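Local coordinates for citrate lyase subunit beta-like protein (PDB 6CHU) that is a magnesium-dependent lyase of the HpcH/HpaI aldolase family, a bifunctional enzyme of itaconate dissimilation and leucine catabolism, at residues A104-V107 and I108-A111; A132-D135 and P136-G139. One frame throughout, in Å; residues are numbered along the deposited sequence. Where two conformers were deposited one is given.

Contact 1: A104-V107 and I108-A111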
ATOM      1  N   ALA A 104      -2.375 -13.489 -13.675  1.00 20.27           N
ATOM      2  CA  ALA A 104      -3.499 -14.419 -13.740  1.00 21.16           C
ATOM      3  C   ALA A 104      -3.220 -15.539 -14.737  1.00 22.35           C
ATOM      4  O   ALA A 104      -3.579 -16.701 -14.501  1.00 22.48           O
ATOM      5  CB  ALA A 104      -4.781 -13.670 -14.104  1.00 22.89           C
ATOM      6  N   ALA A 105      -2.559 -15.214 -15.853  1.00 23.92           N
ATOM      7  CA  ALA A 105      -2.295 -16.228 -16.870  1.00 22.83           C
ATOM      8  C   ALA A 105      -1.421 -17.361 -16.327  1.00 21.30           C
ATOM      9  O   ALA A 105      -1.618 -18.530 -16.693  1.00 22.05           O
ATOM     10  CB  ALA A 105      -1.654 -15.584 -18.102  1.00 25.95           C
ATOM     11  N   GLN A 106      -0.461 -17.045 -15.448  1.00 21.14           N
ATOM     12  CA  GLN A 106       0.361 -18.105 -14.858  1.00 20.68           C
ATOM     13  C   GLN A 106      -0.478 -19.029 -13.987  1.00 23.45           C
ATOM     14  O   GLN A 106      -0.217 -20.235 -13.924  1.00 23.60           O
ATOM     15  CB  GLN A 106       1.512 -17.514 -14.033  1.00 19.28           C
ATOM     16  CG  GLN A 106       2.693 -17.066 -14.870  1.00 23.81           C
ATOM     17  CD  GLN A 106       3.840 -16.572 -13.999  1.00 21.67           C
ATOM     18  OE1 GLN A 106       3.665 -16.350 -12.800  1.00 20.85           O
ATOM     19  NE2 GLN A 106       5.019 -16.417 -14.597  1.00 22.37           N
ATOM     20  N   VAL A 107      -1.479 -18.478 -13.295  1.00 21.59           N
ATOM     21  CA  VAL A 107      -2.364 -19.309 -12.485  1.00 22.06           C
ATOM     22  C   VAL A 107      -3.280 -20.129 -13.377  1.00 20.75           C
ATOM     23  O   VAL A 107      -3.476 -21.335 -13.160  1.00 22.92           O
ATOM     24  CB  VAL A 107      -3.167 -18.441 -11.497  1.00 22.60           C
ATOM     25  CG1 VAL A 107      -4.192 -19.298 -10.749  1.00 24.22           C
ATOM     26  CG2 VAL A 107      -2.228 -17.750 -10.500  1.00 19.60           C
ATOM     27  N   ILE A 108      -3.842 -19.496 -14.409  1.00 22.00           N
ATOM     28  CA  ILE A 108      -4.791 -20.176 -15.284  1.00 21.64           C
ATOM     29  C   ILE A 108      -4.133 -21.339 -16.014  1.00 24.19           C
ATOM     30  O   ILE A 108      -4.776 -22.375 -16.256  1.00 24.91           O
ATOM     31  CB  ILE A 108      -5.415 -19.143 -16.245  1.00 23.77           C
ATOM     32  CG1 ILE A 108      -6.363 -18.224 -15.472  1.00 26.48           C
ATOM     33  CG2 ILE A 108      -6.146 -19.826 -17.420  1.00 28.87           C
ATOM     34  CD1 ILE A 108      -6.740 -16.966 -16.229  1.00 30.13           C
ATOM     35  N   GLU A 109      -2.843 -21.221 -16.354  1.00 21.35           N
ATOM     36  CA  GLU A 109      -2.243 -22.336 -17.082  1.00 28.78           C
ATOM     37  C   GLU A 109      -2.048 -23.575 -16.218  1.00 30.22           C
ATOM     38  O   GLU A 109      -1.652 -24.620 -16.747  1.00 30.63           O
ATOM     39  CB  GLU A 109      -0.920 -21.913 -17.731  1.00 34.85           C
ATOM     40  CG  GLU A 109       0.187 -21.517 -16.787  1.00 37.52           C
ATOM     41  CD  GLU A 109       1.439 -21.071 -17.529  1.00 39.78           C
ATOM     42  OE1 GLU A 109       2.426 -20.664 -16.872  1.00 31.29           O
ATOM     43  OE2 GLU A 109       1.429 -21.118 -18.776  1.00 38.31           O
ATOM     44  N   LEU A 110      -2.343 -23.492 -14.922  1.00 21.87           N
ATOM     45  CA  LEU A 110      -2.319 -24.635 -14.025  1.00 20.97           C
ATOM     46  C   LEU A 110      -3.688 -25.284 -13.836  1.00 21.64           C
ATOM     47  O   LEU A 110      -3.764 -26.330 -13.187  1.00 24.39           O
ATOM     48  CB  LEU A 110      -1.755 -24.219 -12.659  1.00 20.03           C
ATOM     49  CG  LEU A 110      -0.340 -23.624 -12.712  1.00 22.05           C
ATOM     50  CD1 LEU A 110       0.126 -23.081 -11.343  1.00 20.72           C
ATOM     51  CD2 LEU A 110       0.648 -24.668 -13.266  1.00 22.47           C
ATOM     52  N   ALA A 111      -4.761 -24.683 -14.351  1.00 21.63           N
ATOM     53  CA  ALA A 111      -6.053 -25.351 -14.359  1.00 24.24           C
ATOM     54  C   ALA A 111      -5.899 -26.732 -14.988  1.00 29.19           C
ATOM     55  O   ALA A 111      -5.119 -26.894 -15.939  1.00 27.32           O
ATOM     56  CB  ALA A 111      -7.085 -24.532 -15.140  1.00 25.73           C
TER
HETATM   57  O   HOH W   1       2.573 -21.201 -14.210  1.00 24.43           O
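Ala-104 and Ala-105 receive the last regular bonds of a short helix: Ile-108 N reaches Ala-104 O at 2.8 Å, and Glu-109 N reaches Ala-105 O at 3.0 Å. The spacing then tightens from these i to i-4 bonds to an i to i-3 bond of the 3-10 kind, in which Leu-110 N binds Val-107 O at 3.0 Å, and a type I turn from Ile-108 to Ala-111 carries the chain off the axis.

The side chain of Ile-108 runs back along the exposed flank of the helix, with CG1 and CD1 beside Ala-104 O and CD1 lying 4.4 Å from Ala-104 CB. Gln-106 and Glu-109 extend side by side, amide and carboxylate planes only 12° apart. The amide oxygen of Gln-106 is turned back to the backbone N of Glu-102. A chi1 of 64° sets Glu-109 CG between its own backbone N and carbonyl carbon, 3.2 Å from Gln-106 O. Glu-109 OE1 accepts from water 1 at 2.7 Å, and the water also donates to Gln-106 O, tying the carboxylate to the helix backbone. A charged residue suits the exposed position of Glu-109.

Val-107 and Leu-110 are buried, where apolar side chains suit: both rest on Val-115 of strand 114-119, while Leu-110 also meets strand 95-98 and Leu-85 of helix 79-89.

Contact 2: A132-D135 and P136-G139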
ATOM      1  N   ALA A 132      -5.259 -13.072  -7.478  1.00 19.64           N
ATOM      2  CA  ALA A 132      -6.231 -13.607  -6.525  1.00 20.88           C
ATOM      3  C   ALA A 132      -7.576 -13.909  -7.176  1.00 22.43           C
ATOM      4  O   ALA A 132      -8.259 -14.863  -6.779  1.00 20.21           O
ATOM      5  CB  ALA A 132      -6.422 -12.626  -5.363  1.00 20.94           C
ATOM      6  N   ALA A 133      -7.986 -13.103  -8.157  1.00 19.75           N
ATOM      7  CA  ALA A 133      -9.286 -13.283  -8.790  1.00 20.72           C
ATOM      8  C   ALA A 133      -9.310 -14.432  -9.791  1.00 21.96           C
ATOM      9  O   ALA A 133     -10.402 -14.859 -10.199  1.00 24.22           O
ATOM     10  CB  ALA A 133      -9.700 -11.987  -9.482  1.00 24.65           C
ATOM     11  N   ALA A 134      -8.144 -14.926 -10.210  1.00 20.81           N
ATOM     12  CA  ALA A 134      -8.084 -16.000 -11.203  1.00 23.85           C
ATOM     13  C   ALA A 134      -8.852 -17.223 -10.715  1.00 22.22           C
ATOM     14  O   ALA A 134      -8.779 -17.588  -9.546  1.00 22.80           O
ATOM     15  CB  ALA A 134      -6.625 -16.366 -11.488  1.00 24.35           C
ATOM     16  N   ASP A 135      -9.591 -17.864 -11.628  0.58 22.36           N
ATOM     17  CA  ASP A 135     -10.479 -18.954 -11.220  0.58 24.24           C
ATOM     18  C   ASP A 135      -9.788 -20.096 -10.468  0.58 24.93           C
ATOM     19  O   ASP A 135     -10.409 -20.639  -9.538  0.58 23.85           O
ATOM     20  CB  ASP A 135     -11.230 -19.493 -12.446  0.58 26.41           C
ATOM     21  CG  ASP A 135     -12.494 -18.695 -12.770  0.58 30.35           C
ATOM     22  OD1 ASP A 135     -12.902 -17.831 -11.963  0.58 31.36           O
ATOM     23  OD2 ASP A 135     -13.087 -18.944 -13.842  0.58 33.79           O
ATOM     24  N   PRO A 136      -8.557 -20.518 -10.794  1.00 23.42           N
ATOM     25  CA  PRO A 136      -7.934 -21.607 -10.015  1.00 22.16           C
ATOM     26  C   PRO A 136      -7.474 -21.215  -8.622  1.00 23.71           C
ATOM     27  O   PRO A 136      -7.176 -22.115  -7.825  1.00 20.92           O
ATOM     28  CB  PRO A 136      -6.736 -22.024 -10.884  1.00 24.99           C
ATOM     29  CG  PRO A 136      -7.107 -21.564 -12.268  1.00 24.83           C
ATOM     30  CD  PRO A 136      -7.763 -20.240 -12.006  1.00 26.89           C
ATOM     31  N   THR A 137      -7.376 -19.924  -8.304  1.00 19.81           N
ATOM     32  CA  THR A 137      -6.730 -19.515  -7.061  1.00 20.87           C
ATOM     33  C   THR A 137      -7.588 -19.902  -5.863  1.00 20.31           C
ATOM     34  O   THR A 137      -8.790 -19.621  -5.828  1.00 21.17           O
ATOM     35  CB  THR A 137      -6.474 -18.009  -7.060  1.00 18.39           C
ATOM     36  OG1 THR A 137      -5.603 -17.667  -8.149  1.00 19.54           O
ATOM     37  CG2 THR A 137      -5.831 -17.557  -5.734  1.00 18.60           C
ATOM     38  N   VAL A 138      -6.972 -20.572  -4.889  1.00 19.79           N
ATOM     39  CA  VAL A 138      -7.621 -20.833  -3.609  1.00 20.74           C
ATOM     40  C   VAL A 138      -6.903 -20.169  -2.446  1.00 19.97           C
ATOM     41  O   VAL A 138      -7.462 -20.132  -1.338  1.00 19.95           O
ATOM     42  CB  VAL A 138      -7.781 -22.348  -3.341  1.00 23.62           C
ATOM     43  CG1 VAL A 138      -8.653 -22.994  -4.425  1.00 23.07           C
ATOM     44  CG2 VAL A 138      -6.416 -23.048  -3.234  1.00 20.56           C
ATOM     45  N   GLY A 139      -5.710 -19.627  -2.655  1.00 21.11           N
ATOM     46  CA  GLY A 139      -4.989 -18.942  -1.596  1.00 21.62           C
ATOM     47  C   GLY A 139      -3.917 -18.041  -2.157  1.00 21.60           C
ATOM     48  O   GLY A 139      -3.452 -18.222  -3.289  1.00 19.33           O
TER
HETATM   49  O   HOH W   2     -10.727 -21.124  -6.773  1.00 32.95           O
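Thr-137 folds back over the end of the helix that precedes it. Its CB sits 3.4 Å from Ala-134 O and 3.6 Å from Ala-132 O, tucked between two backbone carbonyls. There the side chain forks. With chi1 at -61°, OG1 stands beside the threonine's own backbone N, where it lies 3.7 Å from Ala-134 CB and hydrogen-bonds to the main-chain oxygen of Ile-131, one residue before Ala-132. The methyl CG2 takes the other branch and rests over Ala-132, 4.0 Å from its CA. A residue with one hydroxyl and one methyl suits this buried corner, since it can bind a carbonyl near the helix end and lay its methyl against the backbone of Ala-132.

The corner is the helix-to-strand loop of a TIM barrel, leading from helix 128-133 into the start of strand 137-142. Such loops lie at the end of the barrel away from the catalytic one. Its tight bend is a type I turn from Ala-134 to Thr-137, closed by Thr-137 N donating to Ala-134 O at 3.0 Å.

Pro-136 fits the third position of the turn because no N-H of that residue is used in closing it: the proline costs no bond, and its phi of -73° is compatible with the turn. Pro-136 CD lies 3.6 Å from Asp-135 CB and 4.1 Å from Ala-134 CB. Water 2 donates to both Asp-135 O and Thr-137 O, bridging the two backbone oxygens across the proline. The methyl of Ala-132 touches Phe-181, and so small a side chain probably allows the close fit; the Ala-132 carbonyl accepts a bond from Arg-183 NE.

Contacts 1 and 2 come in series along the chain, their centres about 9 Å apart on the same side of the chain's centre. Each is a helix end running into the next barrel strand: contact 1 leads to strand 114-119, and contact 2 enters the neighbouring parallel strand 137-142. They meet through Val-107, whose CG1 lies 3.4 Å from Thr-137 OG1 and 3.7 Å from Pro-136 CB; the end of helix 104-108 thus packs on the turn 134-137, beside Val-115. Strand 114-119 runs to Glu-120, and strand 137-142 is followed by helix 144-151 carrying Asp-146, the two residues that bind magnesium; the turns sit at the opposite, N-terminal ends of these strands.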